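Local coordinates for protein formate dehydrogenase subunit beta (Desulfovibrio gigas, PDB 1H0H) that transfers electrons through three [4Fe-4S] clusters, as the beta subunit of the enzyme that reversibly oxidises formate to carbon dioxide, at residues M172-L177 with A187-P192; A178-A183 with I198-H203. All coordinates share one frame; numbering follows the deposited sequence. Where two conformers were deposited one is given.

Contact 1. Residues M172-L177 with A187-P192; sequences MASARL and AKLCDP
Leu-177 and Leu-189 are the two residues with the most surface buried by the contact, and their branched ends cross at a slant, CD2 of Leu-177 lying 4.2 Å from CG of Leu-189. Both point at the opposite segment from their backbones. In Leu-177, CG stands anti to the backbone N (chi1 174°), which carries the two methyls out from the helix toward the strand. CD2 meets Leu-189, while CD1 rests 3.8 Å from CB of Ala-187. Both methyls of Leu-189 turn instead to Ala-173, one turn before Leu-177 on the helix, with CD1 3.7 Å and CD2 3.9 Å from the alanine CB. A small residue suits that position, since it lets the leucine come down close to the helix backbone; CD1 is also only 4.0 Å from the amide N of Ser-174. Lys-188, pointing the other way, keeps its charge out of this apolar seam. Ile-198 and Leu-200 of strand 197-201 continue the greasy surface beneath the helix. The arrangement is that of an alpha/beta layer, in which helix 166-180 forms the connection of a beta-alpha-beta crossover between the parallel, non-adjacent strands 161-163 and 188-189 and packs on one face of the sheet.

Contact 2. Residues A178-A183 with I198-H203; sequences AEIKAA and IFLTAH
Ile-180 and Leu-200 reach for each other tip to tip, and their terminal methyls make the closest approach between the segments, with CD1 of Ile-180 lying 4.0 Å from CD2 of Leu-200. In the isoleucine, CG1 sits between the backbone N and the carbonyl carbon (chi1 75°), and with CD1 extended beyond it the longer branch projects toward the strand. The leucine answers with a CG anti to its own backbone N, which brings CD2 forward. The same isoleucine methyl leans more loosely toward Ala-202, 4.5 Å from its CB, where the short side chain gives just a flank to rest against. Ile-180 was modelled in two conformers, so these distances describe one of its positions. All three residues are buried, and Leu-200 is further enclosed by Leu-177, Leu-189 and Phe-5.

The solvent side is quite different. Ala-178, Ala-182 and Ala-183 are exposed and make no contact with 198-203, and the exposed Glu-179 turns its carboxylate to a salt bridge with Arg-176 on its own helix.

The far side of the strand is buried again, but polar. Within the strand, Thr-201 directs its side chain away from 178-183, and its OG1 donates to O of His-203 at 3.2 Å, which probably helps to hold the chain as it leaves the strand. Side chains from other parts of the chain satisfy the backbone here: Thr-8 binds O of Leu-200, and Tyr-208 binds N of Ala-202.

What joins the two segments is thus entirely apolar: methyl-to-methyl packing that excludes water, set beside a strand whose polar atoms are bonded to other parts of the chain.

In the fold
Contacts 1 and 2 have centres about 6 Å apart and follow one another along helix 166-180, contact 1 using the earlier part and contact 2 the residues that follow it. Their other segments are neighbours in the sheet, antiparallel strands 188-189 and 197-201, joined by backbone bonds such as Cys-190 N to Phe-199 O at 2.8 Å. A second tie closes the loop between helix and strand, Lys-181 NZ lying 2.7 Å from Ala-187 O. Contact 1 lies away from the clusters. Contact 2 is nearer: the side chain of Leu-200 is about 10 Å from that of Cys-11, a ligand of cluster 1, and about 12 Å from a bound cluster.

Contact 1. Residues M172-L177 with A187-P192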
ATOM      1  N   MET B 172       7.107 -33.858 -11.707  1.00 18.59           N
ATOM      2  CA  MET B 172       6.626 -32.490 -11.778  1.00 18.89           C
ATOM      3  C   MET B 172       7.456 -31.689 -12.779  1.00 18.55           C
ATOM      4  O   MET B 172       6.917 -30.993 -13.644  1.00 19.83           O
ATOM      5  CB  MET B 172       6.709 -31.838 -10.395  1.00 19.19           C
ATOM      6  CG  MET B 172       5.983 -30.506 -10.306  1.00 19.63           C
ATOM      7  SD  MET B 172       6.197 -29.726  -8.687  1.00 22.12           S
ATOM      8  CE  MET B 172       5.032 -30.559  -7.758  1.00 22.10           C
ATOM      9  N   ALA B 173       8.775 -31.787 -12.662  1.00 17.05           N
ATOM     10  CA  ALA B 173       9.672 -31.064 -13.555  1.00 17.25           C
ATOM     11  C   ALA B 173       9.394 -31.404 -15.026  1.00 16.68           C
ATOM     12  O   ALA B 173       9.289 -30.514 -15.872  1.00 16.03           O
ATOM     13  CB  ALA B 173      11.120 -31.383 -13.200  1.00 16.87           C
ATOM     14  N   SER B 174       9.293 -32.696 -15.322  1.00 17.33           N
ATOM     15  CA  SER B 174       9.025 -33.158 -16.684  1.00 18.62           C
ATOM     16  C   SER B 174       7.706 -32.670 -17.247  1.00 17.38           C
ATOM     17  O   SER B 174       7.620 -32.270 -18.401  1.00 17.33           O
ATOM     18  CB  SER B 174       9.024 -34.679 -16.732  1.00 20.04           C
ATOM     19  OG  SER B 174      10.352 -35.147 -16.857  1.00 25.19           O
ATOM     20  N   ALA B 175       6.667 -32.756 -16.439  1.00 16.65           N
ATOM     21  CA  ALA B 175       5.364 -32.276 -16.846  1.00 17.43           C
ATOM     22  C   ALA B 175       5.394 -30.767 -17.115  1.00 16.58           C
ATOM     23  O   ALA B 175       4.795 -30.291 -18.082  1.00 17.17           O
ATOM     24  CB  ALA B 175       4.313 -32.616 -15.773  1.00 17.82           C
ATOM     25  N   ARG B 176       6.099 -30.014 -16.279  1.00 16.12           N
ATOM     26  CA  ARG B 176       6.101 -28.565 -16.444  1.00 17.03           C
ATOM     27  C   ARG B 176       6.876 -28.181 -17.694  1.00 18.12           C
ATOM     28  O   ARG B 176       6.466 -27.277 -18.431  1.00 17.13           O
ATOM     29  CB  ARG B 176       6.689 -27.854 -15.234  1.00 16.32           C
ATOM     30  CG  ARG B 176       6.796 -26.334 -15.444  1.00 17.32           C
ATOM     31  CD  ARG B 176       5.466 -25.636 -15.666  1.00 17.80           C
ATOM     32  NE  ARG B 176       5.677 -24.185 -15.698  1.00 20.68           N
ATOM     33  CZ  ARG B 176       4.834 -23.300 -16.212  1.00 21.15           C
ATOM     34  NH1 ARG B 176       3.678 -23.689 -16.761  1.00 21.59           N
ATOM     35  NH2 ARG B 176       5.152 -22.006 -16.179  1.00 22.42           N
ATOM     36  N   LEU B 177       7.989 -28.878 -17.930  1.00 17.21           N
ATOM     37  CA  LEU B 177       8.750 -28.675 -19.155  1.00 18.13           C
ATOM     38  C   LEU B 177       7.871 -28.943 -20.375  1.00 18.63           C
ATOM     39  O   LEU B 177       7.928 -28.210 -21.359  1.00 19.03           O
ATOM     40  CB  LEU B 177       9.962 -29.606 -19.228  1.00 18.11           C
ATOM     41  CG  LEU B 177      10.685 -29.521 -20.573  1.00 17.83           C
ATOM     42  CD1 LEU B 177      11.136 -28.087 -20.835  1.00 18.51           C
ATOM     43  CD2 LEU B 177      11.867 -30.474 -20.639  1.00 18.13           C
ATOM     44  N   ALA B 187      13.534 -24.295 -23.814  1.00 18.88           N
ATOM     45  CA  ALA B 187      13.403 -24.588 -22.398  1.00 17.66           C
ATOM     46  C   ALA B 187      14.015 -25.944 -22.113  1.00 18.04           C
ATOM     47  O   ALA B 187      13.996 -26.822 -22.972  1.00 16.55           O
ATOM     48  CB  ALA B 187      11.965 -24.593 -21.998  1.00 16.79           C
ATOM     49  N   LYS B 188      14.565 -26.116 -20.918  1.00 17.37           N
ATOM     50  CA  LYS B 188      15.049 -27.441 -20.519  1.00 19.01           C
ATOM     51  C   LYS B 188      15.207 -27.562 -19.019  1.00 18.12           C
ATOM     52  O   LYS B 188      15.172 -26.570 -18.307  1.00 17.30           O
ATOM     53  CB  LYS B 188      16.382 -27.764 -21.183  1.00 19.10           C
ATOM     54  CG  LYS B 188      17.443 -26.710 -20.931  1.00 21.87           C
ATOM     55  CD  LYS B 188      18.760 -27.092 -21.620  1.00 23.36           C
ATOM     56  CE  LYS B 188      19.472 -28.171 -20.845  1.00 24.82           C
ATOM     57  NZ  LYS B 188      20.457 -28.913 -21.701  1.00 27.85           N
ATOM     58  N   LEU B 189      15.366 -28.801 -18.560  1.00 17.53           N
ATOM     59  CA  LEU B 189      15.652 -29.063 -17.170  1.00 16.82           C
ATOM     60  C   LEU B 189      17.167 -29.089 -17.072  1.00 17.02           C
ATOM     61  O   LEU B 189      17.841 -29.463 -18.020  1.00 16.50           O
ATOM     62  CB  LEU B 189      15.063 -30.392 -16.733  1.00 15.77           C
ATOM     63  CG  LEU B 189      13.543 -30.426 -16.797  1.00 16.05           C
ATOM     64  CD1 LEU B 189      13.038 -31.778 -16.364  1.00 15.28           C
ATOM     65  CD2 LEU B 189      13.026 -29.329 -15.868  1.00 17.04           C
ATOM     66  N   CYS B 190      17.697 -28.676 -15.929  1.00 16.91           N
ATOM     67  CA  CYS B 190      19.132 -28.611 -15.755  1.00 16.39           C
ATOM     68  C   CYS B 190      19.628 -29.911 -15.092  1.00 16.29           C
ATOM     69  O   CYS B 190      19.278 -30.212 -13.962  1.00 16.29           O
ATOM     70  CB  CYS B 190      19.483 -27.346 -14.957  1.00 17.03           C
ATOM     71  SG  CYS B 190      19.000 -25.785 -15.798  1.00 17.38           S
ATOM     72  N   ASP B 191      20.391 -30.692 -15.849  1.00 16.40           N
ATOM     73  CA  ASP B 191      20.929 -31.982 -15.418  1.00 18.03           C
ATOM     74  C   ASP B 191      19.936 -32.820 -14.631  1.00 17.03           C
ATOM     75  O   ASP B 191      20.241 -33.266 -13.532  1.00 16.74           O
ATOM     76  CB  ASP B 191      22.184 -31.739 -14.587  1.00 17.45           C
ATOM     77  CG  ASP B 191      23.236 -30.985 -15.364  1.00 18.77           C
ATOM     78  OD1 ASP B 191      23.304 -31.170 -16.618  1.00 18.69           O
ATOM     79  OD2 ASP B 191      24.032 -30.195 -14.816  1.00 18.63           O
ATOM     80  N   PRO B 192      18.759 -33.055 -15.194  1.00 17.78           N
ATOM     81  CA  PRO B 192      17.676 -33.711 -14.438  1.00 17.89           C
ATOM     82  C   PRO B 192      17.989 -35.121 -13.927  1.00 18.56           C
ATOM     83  O   PRO B 192      17.365 -35.552 -12.972  1.00 17.85           O
ATOM     84  CB  PRO B 192      16.533 -33.769 -15.449  1.00 17.19           C
ATOM     85  CG  PRO B 192      17.220 -33.702 -16.783  1.00 18.16           C
ATOM     86  CD  PRO B 192      18.334 -32.697 -16.562  1.00 17.61           C
TER

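Contact 2. Residues A178-A183 with I198-H203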
ATOM      1  N   ALA B 178       7.081 -30.014 -20.327  1.00 19.16           N
ATOM      2  CA  ALA B 178       6.224 -30.347 -21.452  1.00 20.38           C
ATOM      3  C   ALA B 178       5.227 -29.235 -21.751  1.00 21.52           C
ATOM      4  O   ALA B 178       4.912 -28.972 -22.913  1.00 21.56           O
ATOM      5  CB  ALA B 178       5.490 -31.678 -21.207  1.00 21.04           C
ATOM      6  N   GLU B 179       4.736 -28.597 -20.697  1.00 22.02           N
ATOM      7  CA  GLU B 179       3.726 -27.541 -20.792  1.00 23.73           C
ATOM      8  C   GLU B 179       4.218 -26.256 -21.465  0.50 23.91           C
ATOM      9  O   GLU B 179       3.413 -25.467 -21.968  0.50 23.96           O
ATOM     10  CB  GLU B 179       3.220 -27.214 -19.388  0.50 23.35           C
ATOM     11  CG  GLU B 179       2.063 -26.239 -19.336  0.50 24.33           C
ATOM     12  CD  GLU B 179       1.728 -25.842 -17.915  0.50 24.89           C
ATOM     13  OE1 GLU B 179       2.564 -26.093 -17.014  0.50 24.56           O
ATOM     14  OE2 GLU B 179       0.631 -25.281 -17.698  0.50 25.71           O
ATOM     15  N   ILE B 180       5.530 -26.033 -21.469  0.50 23.77           N
ATOM     16  CA  ILE B 180       6.084 -24.829 -22.082  1.00 23.57           C
ATOM     17  C   ILE B 180       7.018 -25.088 -23.265  1.00 24.23           C
ATOM     18  O   ILE B 180       7.436 -24.137 -23.932  1.00 24.08           O
ATOM     19  CB  ILE B 180       6.813 -23.981 -21.025  1.00 23.37           C
ATOM     20  CG1 ILE B 180       8.158 -24.599 -20.668  1.00 21.97           C
ATOM     21  CG2 ILE B 180       5.963 -23.832 -19.761  1.00 23.33           C
ATOM     22  CD1 ILE B 180       9.052 -23.648 -19.935  1.00 21.76           C
ATOM     23  N   LYS B 181       7.365 -26.344 -23.520  1.00 24.04           N
ATOM     24  CA  LYS B 181       8.283 -26.651 -24.615  1.00 25.48           C
ATOM     25  C   LYS B 181       7.916 -26.007 -25.964  1.00 26.34           C
ATOM     26  O   LYS B 181       8.792 -25.587 -26.731  1.00 26.16           O
ATOM     27  CB  LYS B 181       8.374 -28.166 -24.828  1.00 26.14           C
ATOM     28  CG  LYS B 181       9.487 -28.860 -24.071  1.00 26.03           C
ATOM     29  CD  LYS B 181      10.820 -28.766 -24.809  1.00 26.03           C
ATOM     30  CE  LYS B 181      11.305 -27.327 -24.895  1.00 25.94           C
ATOM     31  NZ  LYS B 181      12.710 -27.276 -25.350  1.00 27.40           N
ATOM     32  N   ALA B 182       6.627 -25.975 -26.267  1.00 27.69           N
ATOM     33  CA  ALA B 182       6.157 -25.433 -27.535  1.00 28.51           C
ATOM     34  C   ALA B 182       6.486 -23.949 -27.659  1.00 29.44           C
ATOM     35  O   ALA B 182       7.133 -23.537 -28.629  1.00 29.93           O
ATOM     36  CB  ALA B 182       4.657 -25.660 -27.684  1.00 29.30           C
ATOM     37  N   ALA B 183       6.031 -23.169 -26.680  1.00 29.71           N
ATOM     38  CA  ALA B 183       6.239 -21.724 -26.651  1.00 30.72           C
ATOM     39  C   ALA B 183       7.710 -21.371 -26.432  1.00 31.14           C
ATOM     40  O   ALA B 183       8.211 -20.392 -26.990  1.00 31.85           O
ATOM     41  CB  ALA B 183       5.365 -21.072 -25.555  1.00 30.48           C
ATOM     42  N   ILE B 198      16.175 -29.743  -9.073  1.00 13.16           N
ATOM     43  CA  ILE B 198      16.011 -29.659 -10.518  1.00 14.79           C
ATOM     44  C   ILE B 198      15.443 -28.308 -11.002  1.00 15.40           C
ATOM     45  O   ILE B 198      14.278 -28.002 -10.728  1.00 15.90           O
ATOM     46  CB  ILE B 198      15.110 -30.796 -11.046  1.00 15.09           C
ATOM     47  CG1 ILE B 198      15.614 -32.176 -10.598  1.00 16.16           C
ATOM     48  CG2 ILE B 198      15.021 -30.711 -12.598  1.00 14.35           C
ATOM     49  CD1 ILE B 198      14.609 -33.334 -10.860  1.00 15.06           C
ATOM     50  N   PHE B 199      16.254 -27.505 -11.698  1.00 15.30           N
ATOM     51  CA  PHE B 199      15.779 -26.228 -12.254  1.00 15.04           C
ATOM     52  C   PHE B 199      15.239 -26.355 -13.681  1.00 16.13           C
ATOM     53  O   PHE B 199      15.847 -27.032 -14.533  1.00 16.31           O
ATOM     54  CB  PHE B 199      16.872 -25.177 -12.315  1.00 15.84           C
ATOM     55  CG  PHE B 199      17.415 -24.763 -10.990  1.00 15.26           C
ATOM     56  CD1 PHE B 199      18.398 -25.515 -10.380  1.00 14.09           C
ATOM     57  CD2 PHE B 199      16.990 -23.576 -10.382  1.00 15.44           C
ATOM     58  CE1 PHE B 199      18.936 -25.113  -9.197  1.00 16.62           C
ATOM     59  CE2 PHE B 199      17.519 -23.169  -9.181  1.00 15.62           C
ATOM     60  CZ  PHE B 199      18.486 -23.951  -8.576  1.00 16.61           C
ATOM     61  N   LEU B 200      14.096 -25.716 -13.920  1.00 13.58           N
ATOM     62  CA  LEU B 200      13.544 -25.570 -15.251  1.00 15.17           C
ATOM     63  C   LEU B 200      13.890 -24.170 -15.703  1.00 15.86           C
ATOM     64  O   LEU B 200      13.696 -23.211 -14.942  1.00 16.75           O
ATOM     65  CB  LEU B 200      12.018 -25.728 -15.254  1.00 14.89           C
ATOM     66  CG  LEU B 200      11.311 -25.347 -16.566  1.00 15.63           C
ATOM     67  CD1 LEU B 200      11.771 -26.247 -17.721  1.00 17.33           C
ATOM     68  CD2 LEU B 200       9.807 -25.424 -16.455  1.00 16.34           C
ATOM     69  N   THR B 201      14.447 -24.052 -16.902  1.00 16.85           N
ATOM     70  CA  THR B 201      14.713 -22.751 -17.506  1.00 17.77           C
ATOM     71  C   THR B 201      13.968 -22.684 -18.808  1.00 17.10           C
ATOM     72  O   THR B 201      13.698 -23.721 -19.421  1.00 17.15           O
ATOM     73  CB  THR B 201      16.215 -22.492 -17.726  1.00 18.77           C
ATOM     74  OG1 THR B 201      16.839 -23.603 -18.403  1.00 20.85           O
ATOM     75  CG2 THR B 201      16.925 -22.357 -16.399  1.00 18.90           C
ATOM     76  N   ALA B 202      13.621 -21.471 -19.231  1.00 16.27           N
ATOM     77  CA  ALA B 202      12.866 -21.292 -20.455  1.00 15.94           C
ATOM     78  C   ALA B 202      13.777 -21.043 -21.660  1.00 15.37           C
ATOM     79  O   ALA B 202      13.319 -21.025 -22.781  1.00 15.98           O
ATOM     80  CB  ALA B 202      11.855 -20.153 -20.296  1.00 15.73           C
ATOM     81  N   HIS B 203      15.060 -20.838 -21.399  1.00 16.01           N
ATOM     82  CA  HIS B 203      16.033 -20.562 -22.442  1.00 15.87           C
ATOM     83  C   HIS B 203      17.350 -21.191 -22.037  1.00 15.07           C
ATOM     84  O   HIS B 203      17.456 -21.774 -20.965  1.00 13.95           O
ATOM     85  CB  HIS B 203      16.238 -19.043 -22.592  1.00 16.30           C
ATOM     86  CG  HIS B 203      14.964 -18.269 -22.602  1.00 17.08           C
ATOM     87  ND1 HIS B 203      14.304 -17.941 -23.762  1.00 18.91           N
ATOM     88  CD2 HIS B 203      14.208 -17.791 -21.586  1.00 17.53           C
ATOM     89  CE1 HIS B 203      13.200 -17.279 -23.464  1.00 19.83           C
ATOM     90  NE2 HIS B 203      13.122 -17.172 -22.150  1.00 18.84           N
TER